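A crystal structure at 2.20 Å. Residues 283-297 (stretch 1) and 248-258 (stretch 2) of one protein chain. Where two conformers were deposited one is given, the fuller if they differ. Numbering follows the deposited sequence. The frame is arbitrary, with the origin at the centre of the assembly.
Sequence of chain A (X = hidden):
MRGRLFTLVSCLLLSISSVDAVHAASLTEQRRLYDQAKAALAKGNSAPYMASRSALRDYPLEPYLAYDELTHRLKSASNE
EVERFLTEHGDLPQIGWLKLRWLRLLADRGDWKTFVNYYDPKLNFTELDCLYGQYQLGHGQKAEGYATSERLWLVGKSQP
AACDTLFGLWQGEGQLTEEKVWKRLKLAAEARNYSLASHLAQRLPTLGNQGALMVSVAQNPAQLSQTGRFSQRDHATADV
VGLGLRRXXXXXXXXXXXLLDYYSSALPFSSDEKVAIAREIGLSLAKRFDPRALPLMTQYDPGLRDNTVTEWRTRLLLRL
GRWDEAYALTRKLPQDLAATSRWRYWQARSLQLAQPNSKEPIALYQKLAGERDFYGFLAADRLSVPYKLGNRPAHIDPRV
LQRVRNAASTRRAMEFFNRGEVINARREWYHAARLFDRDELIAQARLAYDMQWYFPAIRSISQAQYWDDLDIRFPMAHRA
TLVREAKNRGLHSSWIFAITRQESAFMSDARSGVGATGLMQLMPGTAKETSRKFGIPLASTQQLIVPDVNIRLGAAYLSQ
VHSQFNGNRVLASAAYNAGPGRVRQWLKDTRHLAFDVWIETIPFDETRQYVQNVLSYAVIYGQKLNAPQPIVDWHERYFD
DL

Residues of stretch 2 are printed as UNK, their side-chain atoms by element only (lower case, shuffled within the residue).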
# COMPACT_ATOMS: atom_id res chain seq x y z
N LEU A 283 -18.35 3.04 10.89
CA LEU A 283 -17.06 2.36 10.81
C LEU A 283 -16.16 2.73 11.99
O LEU A 283 -15.51 1.86 12.57
CB LEU A 283 -16.37 2.71 9.50
CG LEU A 283 -16.81 1.92 8.27
CD1 LEU A 283 -15.98 2.37 7.07
CD2 LEU A 283 -16.61 0.44 8.53
N SER A 284 -16.12 4.00 12.35
CA SER A 284 -15.24 4.35 13.46
C SER A 284 -15.78 3.84 14.79
O SER A 284 -15.02 3.41 15.66
CB SER A 284 -15.00 5.87 13.49
OG SER A 284 -14.07 6.20 14.50
N LEU A 285 -17.10 3.85 14.98
CA LEU A 285 -17.64 3.25 16.20
C LEU A 285 -17.33 1.76 16.26
O LEU A 285 -17.00 1.22 17.32
CB LEU A 285 -19.15 3.47 16.29
CG LEU A 285 -19.66 4.83 16.73
CD1 LEU A 285 -21.19 4.89 16.62
CD2 LEU A 285 -19.20 5.12 18.15
N ALA A 286 -17.47 1.07 15.12
CA ALA A 286 -17.29 -0.38 15.12
C ALA A 286 -15.86 -0.75 15.44
O ALA A 286 -15.62 -1.75 16.11
CB ALA A 286 -17.69 -0.97 13.76
N LYS A 287 -14.90 0.07 15.02
CA LYS A 287 -13.51 -0.19 15.35
C LYS A 287 -13.21 0.05 16.82
O LYS A 287 -12.17 -0.38 17.31
CB LYS A 287 -12.57 0.65 14.48
CG LYS A 287 -12.29 0.03 13.13
CD LYS A 287 -11.85 1.10 12.11
CE LYS A 287 -11.62 0.45 10.75
NZ LYS A 287 -11.00 1.40 9.77
N ARG A 288 -14.12 0.69 17.55
CA ARG A 288 -14.02 0.77 19.00
C ARG A 288 -14.90 -0.25 19.68
O ARG A 288 -15.04 -0.22 20.91
CB ARG A 288 -14.39 2.17 19.47
CG ARG A 288 -13.50 3.22 18.91
CD ARG A 288 -14.16 4.54 19.05
NE ARG A 288 -13.53 5.38 20.06
CZ ARG A 288 -12.52 6.21 19.81
NH1 ARG A 288 -12.01 6.28 18.58
NH2 ARG A 288 -12.02 6.95 20.78
N PHE A 289 -15.53 -1.14 18.91
CA PHE A 289 -16.34 -2.22 19.45
C PHE A 289 -17.57 -1.69 20.19
O PHE A 289 -18.00 -2.24 21.20
CB PHE A 289 -15.48 -3.13 20.34
CG PHE A 289 -14.15 -3.49 19.71
CD1 PHE A 289 -14.10 -3.96 18.40
CD2 PHE A 289 -12.95 -3.34 20.42
CE1 PHE A 289 -12.87 -4.29 17.80
CE2 PHE A 289 -11.73 -3.67 19.83
CZ PHE A 289 -11.69 -4.15 18.52
N ASP A 290 -18.16 -0.62 19.67
CA ASP A 290 -19.32 -0.02 20.28
C ASP A 290 -20.55 -0.56 19.57
O ASP A 290 -20.68 -0.35 18.36
CB ASP A 290 -19.24 1.50 20.17
CG ASP A 290 -20.41 2.24 20.85
OD1 ASP A 290 -21.54 1.72 20.94
OD2 ASP A 290 -20.15 3.38 21.31
N PRO A 291 -21.46 -1.26 20.25
CA PRO A 291 -22.59 -1.88 19.53
C PRO A 291 -23.54 -0.88 18.92
O PRO A 291 -24.38 -1.27 18.09
CB PRO A 291 -23.28 -2.72 20.62
CG PRO A 291 -22.96 -1.96 21.90
CD PRO A 291 -21.55 -1.45 21.71
N ARG A 292 -23.43 0.41 19.26
CA ARG A 292 -24.25 1.41 18.59
C ARG A 292 -23.94 1.49 17.10
O ARG A 292 -24.77 1.96 16.33
CB ARG A 292 -24.07 2.78 19.27
CG ARG A 292 -24.78 2.87 20.62
CD ARG A 292 -24.52 4.21 21.32
NE ARG A 292 -23.17 4.28 21.87
CZ ARG A 292 -22.71 5.30 22.59
NH1 ARG A 292 -23.48 6.35 22.83
NH2 ARG A 292 -21.46 5.26 23.03
N ALA A 293 -22.77 1.00 16.66
CA ALA A 293 -22.45 0.98 15.23
C ALA A 293 -23.42 0.12 14.44
O ALA A 293 -23.79 0.47 13.31
CB ALA A 293 -21.01 0.49 15.02
N LEU A 294 -23.84 -1.01 15.01
CA LEU A 294 -24.63 -1.99 14.26
C LEU A 294 -25.96 -1.46 13.76
O LEU A 294 -26.27 -1.70 12.58
CB LEU A 294 -24.86 -3.24 15.10
CG LEU A 294 -23.64 -4.14 15.27
CD1 LEU A 294 -23.96 -5.17 16.32
CD2 LEU A 294 -23.29 -4.81 13.94
N PRO A 295 -26.82 -0.81 14.57
CA PRO A 295 -28.08 -0.30 13.99
C PRO A 295 -27.85 0.74 12.93
O PRO A 295 -28.50 0.74 11.87
CB PRO A 295 -28.83 0.27 15.21
CG PRO A 295 -28.23 -0.46 16.42
CD PRO A 295 -26.78 -0.64 16.04
N LEU A 296 -26.89 1.63 13.17
CA LEU A 296 -26.53 2.65 12.20
C LEU A 296 -26.06 2.03 10.88
O LEU A 296 -26.51 2.42 9.80
CB LEU A 296 -25.45 3.54 12.80
CG LEU A 296 -25.05 4.75 11.99
CD1 LEU A 296 -26.28 5.63 11.86
CD2 LEU A 296 -23.84 5.50 12.59
N MET A 297 -25.13 1.09 10.95
CA MET A 297 -24.60 0.49 9.73
C MET A 297 -25.68 -0.31 9.02
O MET A 297 -25.75 -0.31 7.79
CB MET A 297 -23.40 -0.41 10.06
CG MET A 297 -22.16 0.30 10.61
SD MET A 297 -20.75 -0.80 10.94
CE MET A 297 -21.49 -1.94 12.10
N UNK A 248 -14.66 14.66 12.59
CA UNK A 248 -14.78 14.37 14.02
C UNK A 248 -14.90 12.88 14.28
O UNK A 248 -14.45 12.39 15.33
c UNK A 248 -17.56 15.86 16.38
c UNK A 248 -16.00 15.10 14.59
c UNK A 248 -15.06 15.83 16.79
c UNK A 248 -16.23 15.14 16.09
N UNK A 249 -15.52 12.14 13.36
CA UNK A 249 -15.69 10.71 13.57
C UNK A 249 -14.35 9.98 13.70
O UNK A 249 -14.31 8.91 14.30
c UNK A 249 -16.48 10.10 12.42
N UNK A 250 -13.27 10.54 13.16
CA UNK A 250 -11.98 9.85 13.20
C UNK A 250 -11.48 9.68 14.63
O UNK A 250 -10.96 8.62 15.00
c UNK A 250 -9.56 9.97 12.34
n UNK A 250 -7.28 10.51 11.49
c UNK A 250 -8.71 10.52 11.19
c UNK A 250 -10.96 10.59 12.34
n UNK A 250 -7.27 12.70 12.21
c UNK A 250 -6.62 11.56 11.97
n UNK A 250 -5.32 11.48 12.22
N UNK A 251 -11.64 10.70 15.47
CA UNK A 251 -11.12 10.63 16.82
C UNK A 251 -12.18 10.60 17.92
O UNK A 251 -11.89 10.12 19.02
c UNK A 251 -10.16 11.80 17.09
c UNK A 251 -8.96 11.43 17.97
o UNK A 251 -7.55 10.86 16.10
c UNK A 251 -7.92 10.57 17.24
n UNK A 251 -7.45 9.52 17.91
N UNK A 252 -13.40 11.07 17.66
CA UNK A 252 -14.47 11.04 18.65
C UNK A 252 -15.80 10.63 18.01
O UNK A 252 -16.73 11.44 17.89
c UNK A 252 -15.36 12.28 20.67
o UNK A 252 -15.26 13.22 21.49
o UNK A 252 -16.07 11.27 20.87
c UNK A 252 -14.58 12.38 19.37
N UNK A 253 -15.92 9.36 17.62
CA UNK A 253 -17.15 8.93 16.93
C UNK A 253 -18.39 9.03 17.80
O UNK A 253 -19.50 9.23 17.27
c UNK A 253 -14.94 8.27 17.75
c UNK A 253 -16.85 7.47 16.55
c UNK A 253 -15.77 7.06 17.51
N UNK A 254 -18.25 8.91 19.12
CA UNK A 254 -19.41 9.05 20.00
C UNK A 254 -19.94 10.48 19.97
O UNK A 254 -21.15 10.68 19.87
c UNK A 254 -17.13 6.98 21.23
c UNK A 254 -19.06 8.65 21.44
c UNK A 254 -18.61 7.19 21.59
o UNK A 254 -16.48 7.94 20.71
o UNK A 254 -16.61 5.86 21.49
N UNK A 255 -19.05 11.48 20.06
CA UNK A 255 -19.50 12.86 19.94
C UNK A 255 -20.08 13.12 18.55
O UNK A 255 -21.09 13.82 18.42
c UNK A 255 -18.35 13.83 20.24
n UNK A 255 -18.02 17.84 21.77
c UNK A 255 -17.03 16.97 21.07
c UNK A 255 -18.78 15.29 20.21
c UNK A 255 -17.62 16.22 19.86
N UNK A 256 -19.47 12.55 17.51
CA UNK A 256 -19.97 12.75 16.16
C UNK A 256 -21.38 12.19 16.01
O UNK A 256 -22.22 12.79 15.33
c UNK A 256 -19.02 12.11 15.16
N UNK A 257 -21.64 11.03 16.61
CA UNK A 257 -22.96 10.42 16.52
C UNK A 257 -24.02 11.26 17.23
O UNK A 257 -25.12 11.46 16.69
c UNK A 257 -24.71 8.25 15.56
c UNK A 257 -22.92 9.00 17.11
c UNK A 257 -24.09 6.82 17.48
c UNK A 257 -24.24 8.23 17.00
N UNK A 258 -23.71 11.76 18.43
CA UNK A 258 -24.66 12.65 19.10
C UNK A 258 -24.99 13.85 18.24
O UNK A 258 -26.14 14.30 18.21
c UNK A 258 -24.10 13.13 20.44
o UNK A 258 -24.01 12.07 21.35
O HOH W 1 -17.68 3.71 22.49
O HOH W 2 -22.76 9.59 22.75

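Position 248 carries four carbons, forked at the second, and reaches nothing on stretch 1: Leu-248, buried in the helix that enters this segment. Position 249 has a single carbon, so it is Ala-249. Its backbone matters more than its methyl, because Ser-284 OG donates a hydrogen bond of 2.7 Å to Ala-249 O.

Position 250 runs three carbons, a nitrogen, then a carbon bearing two more nitrogens, which spells Arg-250; its CA-to-CB bond points away from stretch 1. Position 251 also points away. Its three carbons end in one oxygen and one nitrogen, giving Gln-251, and it meets stretch 1 through its backbone, with Gln-251 O 3.6 Å from Arg-288 NH2.

At position 252 two carbons end in two oxygens. One oxygen accepts from the backbone N of position 255, a capping bond right before the next helix, and the residue is Asp-252.

Position 253 closes three carbons onto its own nitrogen, so it is Pro-253, the first residue of that helix. Its ring is packed by three residues: Ser-284 OG and Arg-288 CD lie 3.6 and 3.4 Å from Pro-253 CG, and Leu-285 CD2 lies 3.7 Å from Pro-253 CB. Pro-253 CD also sits over one face of the Arg-288 guanidinium.

Position 254 has three carbons and two terminal oxygens: Glu-254. Its CA-to-CB bond points sideways, yet its end comes nearer, and Glu-254 OE1 forms a salt bridge with Arg-288 NE at 3.4 Å.

Position 255 is four carbons in a row ending in nitrogen, Lys-255, out of reach; its N to Asp-252 OD1 distance is 3.1 Å. Position 256, one carbon, is Ala-256, also out of reach. Position 257 has four carbons forked at the second, pointing toward stretch 1: Leu-257, whose CD2 is 3.6 Å from Leu-285 CD1 and whose CD1 is 4.1 Å from Leu-296 CD2. Position 258, one carbon then one oxygen, is Ser-258, with no direct contact.

The contact joins an apolar row to a charged margin. Pro-253 and Leu-257, one helical turn apart, both pack on Leu-285. Beside them, Asp-290 and Glu-254 bring like charges close, and water 1 mediates by donating to both, at 2.8 Å to Asp-290 OD2 and 2.6 Å to Glu-254 OE1. Each acid also has an arginine: Arg-288 pairs with Glu-254 across the interface, while Arg-292 NH2 bridges Asp-290 OD2 at 2.9 Å within stretch 1. The rule is compact: apolar packing, a serine on a backbone carbonyl, and acids balanced by arginines.

Stretch 2 (248-258) LARQDPEKALS
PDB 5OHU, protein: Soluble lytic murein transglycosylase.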